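PDB 6KGU: penicillin-binding protein PbpB from Mycobacterium tuberculosis, which builds cross-linked peptidoglycan from lipid intermediates during cell-wall synthesis and is a target of beta-lactam antibiotics such as aztreonam. Local coordinates for residues D200-F203 with Y204-Q208; V209-A212 with K213-S216; T303-D306 with A307-G311; Q371-G374 with S375-A378; V442-M445 with L446-V449. All blocks are in the same frame, centred on the assembly; numbering follows the deposited sequence. Where two conformers were deposited one is given.

Interaction 1 of 5, residues D200-F203 with Y204-Q208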
loop_
_atom_site.group_PDB
_atom_site.type_symbol
_atom_site.label_atom_id
_atom_site.label_comp_id
_atom_site.label_asym_id
_atom_site.label_seq_id
_atom_site.Cartn_x
_atom_site.Cartn_y
_atom_site.Cartn_z
ATOM N N ASP A 200 8.525 -11.581 11.137
ATOM C CA ASP A 200 9.360 -12.180 10.102
ATOM C C ASP A 200 9.107 -11.518 8.753
ATOM O O ASP A 200 10.045 -11.159 8.036
ATOM C CB ASP A 200 9.102 -13.686 10.005
ATOM C CG ASP A 200 9.375 -14.421 11.314
ATOM O OD1 ASP A 200 10.269 -13.988 12.083
ATOM O OD2 ASP A 200 8.700 -15.442 11.559
ATOM N N ILE A 201 7.841 -11.363 8.385
ATOM C CA ILE A 201 7.525 -10.671 7.142
ATOM C C ILE A 201 7.999 -9.222 7.211
ATOM O O ILE A 201 8.674 -8.730 6.297
ATOM C CB ILE A 201 6.023 -10.788 6.836
ATOM C CG1 ILE A 201 5.662 -12.273 6.666
ATOM C CG2 ILE A 201 5.674 -9.950 5.610
ATOM C CD1 ILE A 201 4.161 -12.583 6.526
ATOM N N GLN A 202 7.708 -8.539 8.325
ATOM C CA GLN A 202 8.128 -7.147 8.468
ATOM C C GLN A 202 9.633 -7.009 8.309
ATOM O O GLN A 202 10.107 -6.123 7.600
ATOM C CB GLN A 202 7.686 -6.588 9.827
ATOM C CG GLN A 202 8.233 -5.185 10.130
ATOM C CD GLN A 202 7.459 -4.102 9.409
ATOM O OE1 GLN A 202 6.303 -4.304 9.061
ATOM N NE2 GLN A 202 8.087 -2.934 9.197
ATOM N N PHE A 203 10.405 -7.887 8.966
ATOM C CA PHE A 203 11.857 -7.770 8.910
ATOM C C PHE A 203 12.362 -7.915 7.481
ATOM O O PHE A 203 13.224 -7.147 7.030
ATOM C CB PHE A 203 12.518 -8.816 9.824
ATOM C CG PHE A 203 14.018 -8.704 9.873
ATOM C CD1 PHE A 203 14.624 -7.584 10.429
ATOM C CD2 PHE A 203 14.820 -9.710 9.368
ATOM C CE1 PHE A 203 16.004 -7.467 10.481
ATOM C CE2 PHE A 203 16.203 -9.601 9.418
ATOM C CZ PHE A 203 16.798 -8.480 9.973
ATOM N N TYR A 204 11.837 -8.901 6.745
ATOM C CA TYR A 204 12.287 -9.098 5.367
ATOM C C TYR A 204 11.876 -7.918 4.492
ATOM O O TYR A 204 12.679 -7.388 3.715
ATOM C CB TYR A 204 11.711 -10.405 4.807
ATOM C CG TYR A 204 12.248 -10.768 3.444
ATOM C CD1 TYR A 204 13.467 -11.427 3.307
ATOM C CD2 TYR A 204 11.539 -10.462 2.298
ATOM C CE1 TYR A 204 13.978 -11.754 2.049
ATOM C CE2 TYR A 204 12.028 -10.789 1.039
ATOM C CZ TYR A 204 13.251 -11.430 0.923
ATOM O OH TYR A 204 13.722 -11.743 -0.334
ATOM N N VAL A 205 10.615 -7.497 4.602
ATOM C CA VAL A 205 10.140 -6.383 3.780
ATOM C C VAL A 205 10.914 -5.108 4.109
ATOM O O VAL A 205 11.331 -4.377 3.209
ATOM C CB VAL A 205 8.623 -6.205 3.964
ATOM C CG1 VAL A 205 8.138 -4.895 3.296
ATOM C CG2 VAL A 205 7.888 -7.434 3.378
ATOM N N GLN A 206 11.159 -4.846 5.398
ATOM C CA GLN A 206 11.839 -3.607 5.784
ATOM C C GLN A 206 13.262 -3.564 5.241
ATOM O O GLN A 206 13.719 -2.523 4.755
ATOM C CB GLN A 206 11.830 -3.454 7.313
ATOM C CG GLN A 206 12.324 -2.086 7.816
ATOM C CD GLN A 206 11.988 -1.833 9.286
ATOM O OE1 GLN A 206 11.023 -2.391 9.829
ATOM N NE2 GLN A 206 12.805 -1.009 9.945
ATOM N N GLN A 207 13.978 -4.692 5.313
ATOM C CA GLN A 207 15.305 -4.781 4.714
ATOM C C GLN A 207 15.251 -4.605 3.205
ATOM O O GLN A 207 16.066 -3.883 2.621
ATOM C CB GLN A 207 15.924 -6.130 5.030
ATOM C CG GLN A 207 16.351 -6.342 6.435
ATOM C CD GLN A 207 16.967 -7.712 6.533
ATOM O OE1 GLN A 207 16.250 -8.729 6.552
ATOM N NE2 GLN A 207 18.296 -7.764 6.504
ATOM N N GLN A 208 14.333 -5.308 2.546
ATOM C CA GLN A 208 14.231 -5.170 1.097
ATOM C C GLN A 208 13.897 -3.737 0.704
ATOM O O GLN A 208 14.382 -3.249 -0.324
ATOM C CB GLN A 208 13.198 -6.160 0.552
ATOM C CG GLN A 208 13.713 -7.630 0.559
ATOM C CD GLN A 208 14.735 -7.888 -0.551
ATOM O OE1 GLN A 208 14.674 -7.276 -1.620
ATOM N NE2 GLN A 208 15.668 -8.790 -0.300
#
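Gln207 lays its extended side chain over one face of the Phe203 ring, one helical turn earlier. Its CB lies 3.5 Å from Phe203 O, the carbonyl that also accepts Gln207 N. At CG the chain swings over the ring in a CH-pi contact, 4.3 Å from the Phe203 centroid. CD is 3.5 Å from Phe203 CZ. OE1 settles over the same face near CE2 and CD2, while NE2 ends 3.8 Å from Phe203 CZ, so that the amide lies stacked on the ring with the planes 29° apart. Phe203 offers this face because its CG is anti to the backbone N (chi1 -177°), which carries the ring toward the following turn.

Beside it two glutamines, Gln202 and Gln206, join across one turn of the helix. Gln202 NE2 donates a nearly straight hydrogen bond to Gln206 OE1 (3.1 Å), which lies in the plane of the donating amide but is approached obliquely to its own. Each amide has another partner: Gln202 NE2 also reaches Met236 O, and Gln206 bonds through OE1 to Ala134 N and through NE2 to Ser132 O. Ile201 CG2 and Val205 CG2 touch at 4.0 Å on the buried side. There the helix is wedged between sheet strands 220-227 and 233-238, which Val205 and Ile201 meet, and helix 531-544, where Trp540 stacks on Tyr204.

Interaction 2 of 5, residues V209-A212 with K213-S216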
loop_
_atom_site.group_PDB
_atom_site.type_symbol
_atom_site.label_atom_id
_atom_site.label_comp_id
_atom_site.label_asym_id
_atom_site.label_seq_id
_atom_site.Cartn_x
_atom_site.Cartn_y
_atom_site.Cartn_z
ATOM N N VAL A 209 13.117 -3.027 1.529
ATOM C CA VAL A 209 12.810 -1.636 1.199
ATOM C C VAL A 209 14.071 -0.780 1.287
ATOM O O VAL A 209 14.283 0.130 0.466
ATOM C CB VAL A 209 11.682 -1.119 2.114
ATOM C CG1 VAL A 209 11.737 0.393 2.258
ATOM C CG2 VAL A 209 10.313 -1.570 1.554
ATOM N N GLN A 210 14.917 -1.046 2.293
ATOM C CA GLN A 210 16.161 -0.293 2.446
ATOM C C GLN A 210 17.067 -0.513 1.241
ATOM O O GLN A 210 17.601 0.439 0.665
ATOM C CB GLN A 210 16.887 -0.695 3.739
ATOM C CG GLN A 210 18.160 0.152 4.012
ATOM C CD GLN A 210 17.839 1.653 4.099
ATOM O OE1 GLN A 210 17.160 2.092 5.023
ATOM N NE2 GLN A 210 18.311 2.431 3.124
ATOM N N GLN A 211 17.234 -1.752 0.813
ATOM C CA GLN A 211 18.133 -1.915 -0.317
ATOM C C GLN A 211 17.474 -1.555 -1.657
ATOM O O GLN A 211 18.195 -1.254 -2.610
ATOM C CB GLN A 211 18.705 -3.329 -0.307
ATOM C CG GLN A 211 19.130 -3.783 1.111
ATOM C CD GLN A 211 20.175 -2.893 1.799
ATOM O OE1 GLN A 211 21.127 -2.418 1.181
ATOM N NE2 GLN A 211 19.998 -2.683 3.096
ATOM N N ALA A 212 16.136 -1.526 -1.752
ATOM C CA ALA A 212 15.512 -0.911 -2.927
ATOM C C ALA A 212 15.824 0.579 -2.990
ATOM O O ALA A 212 16.091 1.131 -4.068
ATOM C CB ALA A 212 13.999 -1.129 -2.909
ATOM N N LYS A 213 15.822 1.243 -1.837
ATOM C CA LYS A 213 16.146 2.663 -1.810
ATOM C C LYS A 213 17.597 2.890 -2.219
ATOM O O LYS A 213 17.880 3.746 -3.071
ATOM C CB LYS A 213 15.858 3.237 -0.425
ATOM C CG LYS A 213 15.924 4.771 -0.337
ATOM C CD LYS A 213 17.323 5.267 -0.001
ATOM C CE LYS A 213 17.332 6.756 0.324
ATOM N NZ LYS A 213 18.705 7.228 0.492
ATOM N N ASN A 214 18.529 2.121 -1.629
ATOM C CA ASN A 214 19.948 2.246 -1.976
ATOM C C ASN A 214 20.209 1.919 -3.446
ATOM O O ASN A 214 20.986 2.610 -4.108
ATOM C CB ASN A 214 20.800 1.334 -1.089
ATOM C CG ASN A 214 20.676 1.663 0.386
ATOM O OD1 ASN A 214 20.152 2.709 0.757
ATOM N ND2 ASN A 214 21.175 0.767 1.243
ATOM N N LEU A 215 19.578 0.866 -3.974
ATOM C CA LEU A 215 19.875 0.448 -5.346
ATOM C C LEU A 215 19.271 1.392 -6.374
ATOM O O LEU A 215 19.908 1.696 -7.393
ATOM C CB LEU A 215 19.361 -0.967 -5.593
ATOM C CG LEU A 215 20.170 -2.102 -4.963
ATOM C CD1 LEU A 215 19.506 -3.438 -5.235
ATOM C CD2 LEU A 215 21.577 -2.110 -5.510
ATOM N N SER A 216 18.024 1.829 -6.156
ATOM C CA SER A 216 17.331 2.662 -7.133
ATOM C C SER A 216 17.760 4.123 -7.091
ATOM O O SER A 216 17.452 4.866 -8.032
ATOM C CB SER A 216 15.824 2.607 -6.900
ATOM O OG SER A 216 15.521 3.279 -5.688
#
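The last two turns of helix 199-216 carry a short chain of side-chain amides, with Asn214 placed between Gln210 and Gln211. Gln210 NE2 donates to Asn214 OD1 at 3.0 Å. The acceptor lies in the plane of the glutamine amide, but the donor stands above the asparagine carbonyl plane and the bond is bent, its N-H...O angle being 138°. A turn at chi2 (58°) brings the Gln210 amide round toward Asn214, and its OE1 is taken by Asn240 N in the loop following strand 233-238. On the other side of the pair, Asn214 ND2 makes a weak bond to Gln211 OE1 at 3.2 Å; Gln211 has two conformers, so this link is doubtful as a permanent one.

At the end of the helix Ser216 turns back on Ala212. Its OG donates to Ala212 O at 2.8 Å and its own N donates to the same oxygen at 2.9 Å, from opposite faces of the carbonyl plane. OG can do this because it sits between the backbone N and the carbonyl carbon, with chi1 at 69°. The same hydroxyl also bonds Ala218 N, tying the final turn to the chain leading into strand 220-227. Val209 and Lys213 rest on Val221 of that strand. The result is a helix terminus with a serine bonded back to the carbonyl four residues earlier, in a helix laid against the central antiparallel sheet of the penicillin-binding fold.

Interaction 3 of 5, residues T303-D306 with A307-G311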
loop_
_atom_site.group_PDB
_atom_site.type_symbol
_atom_site.label_atom_id
_atom_site.label_comp_id
_atom_site.label_asym_id
_atom_site.label_seq_id
_atom_site.Cartn_x
_atom_site.Cartn_y
_atom_site.Cartn_z
ATOM N N THR A 303 -5.526 17.190 -24.265
ATOM C CA THR A 303 -4.917 16.199 -25.142
ATOM C C THR A 303 -4.236 15.136 -24.297
ATOM O O THR A 303 -3.313 15.445 -23.533
ATOM C CB THR A 303 -3.906 16.850 -26.083
ATOM O OG1 THR A 303 -4.600 17.688 -27.010
ATOM C CG2 THR A 303 -3.112 15.790 -26.841
ATOM N N VAL A 304 -4.675 13.889 -24.446
ATOM C CA VAL A 304 -4.092 12.758 -23.737
ATOM C C VAL A 304 -3.343 11.905 -24.743
ATOM O O VAL A 304 -3.868 11.603 -25.818
ATOM C CB VAL A 304 -5.156 11.935 -22.994
ATOM C CG1 VAL A 304 -4.480 11.056 -21.959
ATOM C CG2 VAL A 304 -6.146 12.862 -22.330
ATOM N N HIS A 305 -2.117 11.528 -24.390
ATOM C CA HIS A 305 -1.202 10.823 -25.266
ATOM C C HIS A 305 -0.668 9.624 -24.498
ATOM O O HIS A 305 -0.511 9.678 -23.277
ATOM C CB HIS A 305 -0.061 11.762 -25.727
ATOM C CG HIS A 305 0.779 11.228 -26.851
ATOM N ND1 HIS A 305 1.284 12.030 -27.857
ATOM C CD2 HIS A 305 1.224 9.974 -27.129
ATOM C CE1 HIS A 305 1.991 11.290 -28.697
ATOM N NE2 HIS A 305 1.973 10.042 -28.280
ATOM N N ASP A 306 -0.423 8.531 -25.208
ATOM C CA ASP A 306 0.195 7.390 -24.553
ATOM C C ASP A 306 1.694 7.635 -24.363
ATOM O O ASP A 306 2.287 8.525 -24.971
ATOM C CB ASP A 306 -0.072 6.122 -25.357
ATOM C CG ASP A 306 -1.470 5.542 -25.086
ATOM O OD1 ASP A 306 -2.138 5.999 -24.132
ATOM O OD2 ASP A 306 -1.886 4.619 -25.807
ATOM N N ALA A 307 2.308 6.850 -23.488
ATOM C CA ALA A 307 3.719 7.060 -23.176
ATOM C C ALA A 307 4.656 6.563 -24.273
ATOM O O ALA A 307 5.879 6.635 -24.103
ATOM C CB ALA A 307 4.080 6.384 -21.856
ATOM N N TRP A 308 4.119 6.035 -25.370
ATOM C CA TRP A 308 4.918 5.650 -26.523
ATOM C C TRP A 308 4.158 6.110 -27.756
ATOM O O TRP A 308 2.933 6.216 -27.733
ATOM C CB TRP A 308 5.217 4.129 -26.566
ATOM C CG TRP A 308 4.002 3.220 -26.672
ATOM C CD1 TRP A 308 3.606 2.505 -27.774
ATOM C CD2 TRP A 308 3.055 2.912 -25.634
ATOM N NE1 TRP A 308 2.463 1.791 -27.492
ATOM C CE2 TRP A 308 2.103 2.023 -26.187
ATOM C CE3 TRP A 308 2.913 3.308 -24.294
ATOM C CZ2 TRP A 308 1.017 1.523 -25.445
ATOM C CZ3 TRP A 308 1.832 2.807 -23.553
ATOM C CH2 TRP A 308 0.903 1.919 -24.135
ATOM N N GLU A 309 4.888 6.435 -28.815
ATOM C CA GLU A 309 4.230 6.907 -30.025
ATOM C C GLU A 309 3.669 5.701 -30.774
ATOM O O GLU A 309 4.355 4.684 -30.925
ATOM C CB GLU A 309 5.207 7.710 -30.896
ATOM C CG GLU A 309 4.556 8.867 -31.697
ATOM C CD GLU A 309 4.084 10.031 -30.828
ATOM O OE1 GLU A 309 4.638 10.201 -29.722
ATOM O OE2 GLU A 309 3.170 10.787 -31.252
ATOM N N HIS A 310 2.407 5.788 -31.197
ATOM C CA HIS A 310 1.815 4.677 -31.935
ATOM C C HIS A 310 0.582 5.164 -32.675
ATOM O O HIS A 310 -0.060 6.137 -32.270
ATOM C CB HIS A 310 1.474 3.468 -31.027
ATOM C CG HIS A 310 0.362 3.695 -30.035
ATOM N ND1 HIS A 310 -0.973 3.630 -30.376
ATOM C CD2 HIS A 310 0.393 3.907 -28.695
ATOM C CE1 HIS A 310 -1.716 3.826 -29.299
ATOM N NE2 HIS A 310 -0.912 3.998 -28.263
ATOM N N GLY A 311 0.287 4.500 -33.794
ATOM C CA GLY A 311 -0.955 4.718 -34.507
ATOM C C GLY A 311 -2.069 3.920 -33.863
ATOM O O GLY A 311 -1.946 3.434 -32.736
HETATM O O HOH W 1 0.340 5.493 -21.895
#
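Asp306 and His310 meet through a short, straight hydrogen bond: His310 NE2 donates to Asp306 OD2 at 2.7 Å with an N-H...O angle of 171°. The carboxylate oxygen offers its anti lone pair and lies in the plane of the imidazole, although the two flat groups are turned 40° against each other. Asp306 is the buried residue of this turn after strand 302-305. Its CB lies over the six-membered ring of Trp308, 4.3 Å from the centroid, in a CH-pi contact. Both carboxylate oxygens have further partners at the start of helix 326-336: OD2 bonds Ser325 OG, and OD1 bonds Val327 N. Trp308 is fixed at its other end by NE1, bonded to Tyr315 OH.

Ala307 follows directly. Its N is 2.9 Å from a water that also bonds Asp306 OD1 weakly, and its side chain touches the bound aztreonam-derived ligand, so this bend contributes to the wall of the pocket. His305 brings its ring to Glu309, with ring and carboxylate planes 65° apart, but the model is too crowded there for the details to be trusted.

The hydrogen bonds have one consequence for His310. Its ND1 donates to Gly311 O at 2.6 Å while NE2 donates to Asp306, so the ring is held through both nitrogens. Two donating nitrogens would be consistent with a doubly protonated, positively charged imidazole, which the Asp306 carboxylate would tend to stabilise.

Interaction 4 of 5, residues Q371-G374 with S375-A378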
loop_
_atom_site.group_PDB
_atom_site.type_symbol
_atom_site.label_atom_id
_atom_site.label_comp_id
_atom_site.label_asym_id
_atom_site.label_seq_id
_atom_site.Cartn_x
_atom_site.Cartn_y
_atom_site.Cartn_z
ATOM N N GLN A 371 -17.825 19.322 -8.144
ATOM C CA GLN A 371 -16.824 20.359 -8.354
ATOM C C GLN A 371 -15.868 20.045 -9.499
ATOM O O GLN A 371 -14.891 20.770 -9.686
ATOM C CB GLN A 371 -16.048 20.597 -7.058
ATOM C CG GLN A 371 -16.974 20.883 -5.883
ATOM C CD GLN A 371 -16.261 20.877 -4.547
ATOM O OE1 GLN A 371 -15.037 21.027 -4.478
ATOM N NE2 GLN A 371 -17.023 20.685 -3.474
ATOM N N TRP A 372 -16.132 19.001 -10.282
ATOM C CA TRP A 372 -15.235 18.654 -11.380
ATOM C C TRP A 372 -15.179 19.772 -12.420
ATOM O O TRP A 372 -16.185 20.418 -12.723
ATOM C CB TRP A 372 -15.685 17.352 -12.051
ATOM C CG TRP A 372 -15.386 16.099 -11.260
ATOM C CD1 TRP A 372 -14.946 16.021 -9.965
ATOM C CD2 TRP A 372 -15.492 14.743 -11.725
ATOM N NE1 TRP A 372 -14.788 14.706 -9.594
ATOM C CE2 TRP A 372 -15.110 13.903 -10.658
ATOM C CE3 TRP A 372 -15.868 14.163 -12.942
ATOM C CZ2 TRP A 372 -15.106 12.514 -10.768
ATOM C CZ3 TRP A 372 -15.857 12.781 -13.052
ATOM C CH2 TRP A 372 -15.474 11.972 -11.973
ATOM N N SER A 373 -13.991 19.997 -12.971
ATOM C CA SER A 373 -13.873 20.862 -14.129
ATOM C C SER A 373 -14.267 20.082 -15.382
ATOM O O SER A 373 -14.641 18.906 -15.329
ATOM C CB SER A 373 -12.453 21.398 -14.258
ATOM O OG SER A 373 -11.640 20.451 -14.930
ATOM N N GLY A 374 -14.173 20.734 -16.536
ATOM C CA GLY A 374 -14.424 20.004 -17.765
ATOM C C GLY A 374 -13.382 18.953 -18.078
ATOM O O GLY A 374 -13.636 18.087 -18.921
ATOM N N SER A 375 -12.232 19.000 -17.401
ATOM C CA SER A 375 -11.090 18.151 -17.702
ATOM C C SER A 375 -10.771 17.128 -16.610
ATOM O O SER A 375 -9.861 16.308 -16.803
ATOM C CB SER A 375 -9.856 19.019 -17.950
ATOM O OG SER A 375 -9.424 19.617 -16.738
ATOM N N THR A 376 -11.469 17.167 -15.469
ATOM C CA THR A 376 -11.253 16.192 -14.400
ATOM C C THR A 376 -11.382 14.761 -14.904
ATOM O O THR A 376 -10.530 13.908 -14.617
ATOM C CB THR A 376 -12.259 16.408 -13.270
ATOM O OG1 THR A 376 -12.312 17.796 -12.940
ATOM C CG2 THR A 376 -11.848 15.597 -12.045
ATOM N N PHE A 377 -12.459 14.477 -15.643
ATOM C CA PHE A 377 -12.725 13.116 -16.085
ATOM C C PHE A 377 -11.684 12.612 -17.079
ATOM O O PHE A 377 -11.525 11.398 -17.232
ATOM C CB PHE A 377 -14.128 13.021 -16.692
ATOM C CG PHE A 377 -14.626 11.601 -16.856
ATOM C CD1 PHE A 377 -14.490 10.681 -15.825
ATOM C CD2 PHE A 377 -15.237 11.191 -18.033
ATOM C CE1 PHE A 377 -14.961 9.384 -15.965
ATOM C CE2 PHE A 377 -15.709 9.891 -18.181
ATOM C CZ PHE A 377 -15.575 8.988 -17.149
ATOM N N ALA A 378 -10.973 13.506 -17.758
ATOM C CA ALA A 378 -9.862 13.086 -18.595
ATOM C C ALA A 378 -8.599 12.782 -17.798
ATOM O O ALA A 378 -7.624 12.296 -18.379
ATOM C CB ALA A 378 -9.544 14.165 -19.636
HETATM O O HOH W 2 -14.563 16.251 -16.269
HETATM O O HOH W 3 -12.951 15.712 -18.718
#
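Ser373 and Thr376 trade side-chain-to-backbone bonds in a pattern resembling a capping box, combined with an ST turn at Ser373. Thr376 OG1 accepts Ser373 N at 2.8 Å, whereas the return bond from Thr376 N to Ser373 OG is weak. The ST turn is firmer, with Ser375 N donating to Ser373 OG at 2.9 Å. The hydroxyl of Ser375 donates to this same OG at 3.0 Å, so Ser373 OG takes two donors from Ser375 and a weak third from Thr376 N at the head of a helical turn that lacks regular helix bonds.

The tight part is the indole of Trp372. With chi1 at -47°, Thr376 directs OG1 to the Ser373 backbone and leaves CG2 lying over the indole. NE1 of this indole bonds Pro367 O. Beyond it the fit loosens. Phe377 has its ring nearly parallel to that of Trp372 but slid aside, so that the centroids of the two six-membered rings are 6.0 Å apart and only the margins meet, Trp372 CZ3 to Phe377 CD1. Both aromatics also touch Pro338 at the start of helix 338-347.

On the outer side, where Ser373 and Gly374 are exposed, water takes the place of main-chain bonds. One molecule accepts from Phe377 N and donates to Ser373 O, joining the two atoms a regular helix would bond directly. On the packed side, Thr376 CG2 stands 3.6 Å from the centroid of the five-membered ring of Trp372, 8° off its normal.

Interaction 5 of 5, residues V442-M445 with L446-V449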
loop_
_atom_site.group_PDB
_atom_site.type_symbol
_atom_site.label_atom_id
_atom_site.label_comp_id
_atom_site.label_asym_id
_atom_site.label_seq_id
_atom_site.Cartn_x
_atom_site.Cartn_y
_atom_site.Cartn_z
ATOM N N VAL A 442 -10.795 -9.203 -13.160
ATOM C CA VAL A 442 -9.781 -8.153 -13.129
ATOM C C VAL A 442 -8.424 -8.723 -12.697
ATOM O O VAL A 442 -7.387 -8.381 -13.272
ATOM C CB VAL A 442 -10.236 -6.999 -12.215
ATOM C CG1 VAL A 442 -9.088 -6.023 -11.965
ATOM C CG2 VAL A 442 -11.463 -6.268 -12.823
ATOM N N ARG A 443 -8.417 -9.600 -11.691
ATOM C CA ARG A 443 -7.188 -10.288 -11.273
ATOM C C ARG A 443 -6.533 -11.018 -12.435
ATOM O O ARG A 443 -5.311 -10.950 -12.617
ATOM C CB ARG A 443 -7.478 -11.307 -10.156
ATOM C CG ARG A 443 -7.877 -10.731 -8.823
ATOM C CD ARG A 443 -7.626 -11.721 -7.677
ATOM N NE ARG A 443 -8.290 -13.018 -7.816
ATOM C CZ ARG A 443 -9.475 -13.321 -7.283
ATOM N NH1 ARG A 443 -10.167 -12.407 -6.623
ATOM N NH2 ARG A 443 -9.981 -14.533 -7.427
ATOM N N GLN A 444 -7.330 -11.757 -13.216
ATOM C CA GLN A 444 -6.764 -12.475 -14.355
ATOM C C GLN A 444 -6.200 -11.508 -15.385
ATOM O O GLN A 444 -5.099 -11.722 -15.905
ATOM C CB GLN A 444 -7.825 -13.386 -14.986
ATOM C CG GLN A 444 -8.114 -14.636 -14.160
ATOM C CD GLN A 444 -6.883 -15.533 -13.995
ATOM O OE1 GLN A 444 -6.116 -15.744 -14.933
ATOM N NE2 GLN A 444 -6.694 -16.044 -12.799
ATOM N N MET A 445 -6.937 -10.429 -15.682
ATOM C CA MET A 445 -6.460 -9.416 -16.620
ATOM C C MET A 445 -5.115 -8.852 -16.193
ATOM O O MET A 445 -4.216 -8.678 -17.017
ATOM C CB MET A 445 -7.472 -8.268 -16.740
ATOM C CG MET A 445 -8.442 -8.365 -17.892
ATOM S SD MET A 445 -9.175 -6.765 -18.322
ATOM C CE MET A 445 -9.876 -6.272 -16.745
ATOM N N LEU A 446 -4.977 -8.507 -14.914
ATOM C CA LEU A 446 -3.741 -7.881 -14.455
ATOM C C LEU A 446 -2.566 -8.861 -14.418
ATOM O O LEU A 446 -1.436 -8.433 -14.152
ATOM C CB LEU A 446 -3.963 -7.237 -13.073
ATOM C CG LEU A 446 -4.942 -6.051 -13.054
ATOM C CD1 LEU A 446 -5.099 -5.483 -11.645
ATOM C CD2 LEU A 446 -4.496 -4.957 -14.028
ATOM N N ARG A 447 -2.795 -10.145 -14.701
ATOM C CA ARG A 447 -1.678 -11.048 -14.987
ATOM C C ARG A 447 -0.917 -10.610 -16.231
ATOM O O ARG A 447 0.283 -10.881 -16.357
ATOM C CB ARG A 447 -2.170 -12.490 -15.176
ATOM C CG ARG A 447 -2.662 -13.170 -13.904
ATOM C CD ARG A 447 -3.226 -14.566 -14.217
ATOM N NE ARG A 447 -2.215 -15.474 -14.754
ATOM C CZ ARG A 447 -2.480 -16.653 -15.323
ATOM N NH1 ARG A 447 -3.734 -17.094 -15.441
ATOM N NH2 ARG A 447 -1.487 -17.396 -15.774
ATOM N N ALA A 448 -1.596 -9.927 -17.158
ATOM C CA ALA A 448 -0.931 -9.476 -18.377
ATOM C C ALA A 448 0.195 -8.491 -18.086
ATOM O O ALA A 448 1.171 -8.420 -18.843
ATOM C CB ALA A 448 -1.954 -8.835 -19.318
ATOM N N VAL A 449 0.080 -7.726 -16.998
ATOM C CA VAL A 449 1.093 -6.729 -16.676
ATOM C C VAL A 449 2.448 -7.385 -16.430
ATOM O O VAL A 449 3.494 -6.828 -16.788
ATOM C CB VAL A 449 0.628 -5.898 -15.463
ATOM C CG1 VAL A 449 1.804 -5.112 -14.844
ATOM C CG2 VAL A 449 -0.525 -4.956 -15.868
#
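Between Val442 and Ala448 the hydrogen bonds shift from four-residue to three-residue spacing: Leu446 N bonds Val442 O at 2.9 Å, but Arg447 N bonds Gln444 O at 3.0 Å, and Ala448 N bonds Met445 O. Arg447 N keeps a weak bond to Arg443 O, so the change of pitch is shared between two carbonyls.

Gln444 and Arg447 lie alongside each other. Gln444 OE1 accepts from Arg447 NH1 at 2.8 Å, with the donor in the carbonyl plane on a lone pair and the acceptor at the edge of the guanidinium, close to its plane. Amide and guanidinium are nevertheless turned 85° apart. A bend at chi3 (63°) swings the arginine head round to the glutamine, and Arg447 CD closes in to 3.2 Å from the same OE1. The far end of the amide, Gln444 NE2, is held by Gln471. On the opposite, buried face Val442 CG1 meets Leu446 CD1 at 4.0 Å, the two branches pointing the same way.

Arg443 takes no part in this pairing and forms a salt bridge with Asp403 and a hydrogen bond to Ala504 O. Met445 packs on helices 272-281 and 317-323, Leu446 on strand 473-483, and Val449 on Lys475 of that strand. The result is a helix end packed between the central sheet and the helix of the probable SxxK motif, as in the transpeptidase fold of penicillin-binding proteins.

Overall arrangement
Interactions 1 and 2 are successive turns of helix 199-216, with glutamine and asparagine amides bonding along the helix and apolar residues facing the sheet; both lie away from the antibiotic pocket. Interaction 5 is the most buried, ending helix 436-445 where bond spacing changes and the side chain of Val449 is about 7 Å from the ligand. Interactions 3 and 4 lie at the surface of the transpeptidase region and touch, Val304 packing near Ala378. Their chemistry differs: interaction 3 turns on a carboxylate-histidine hydrogen bond beside the pocket, while interaction 4 depends on hydroxyls, waters and a tryptophan, with the side chain of Thr376 about 12 Å from the ligand.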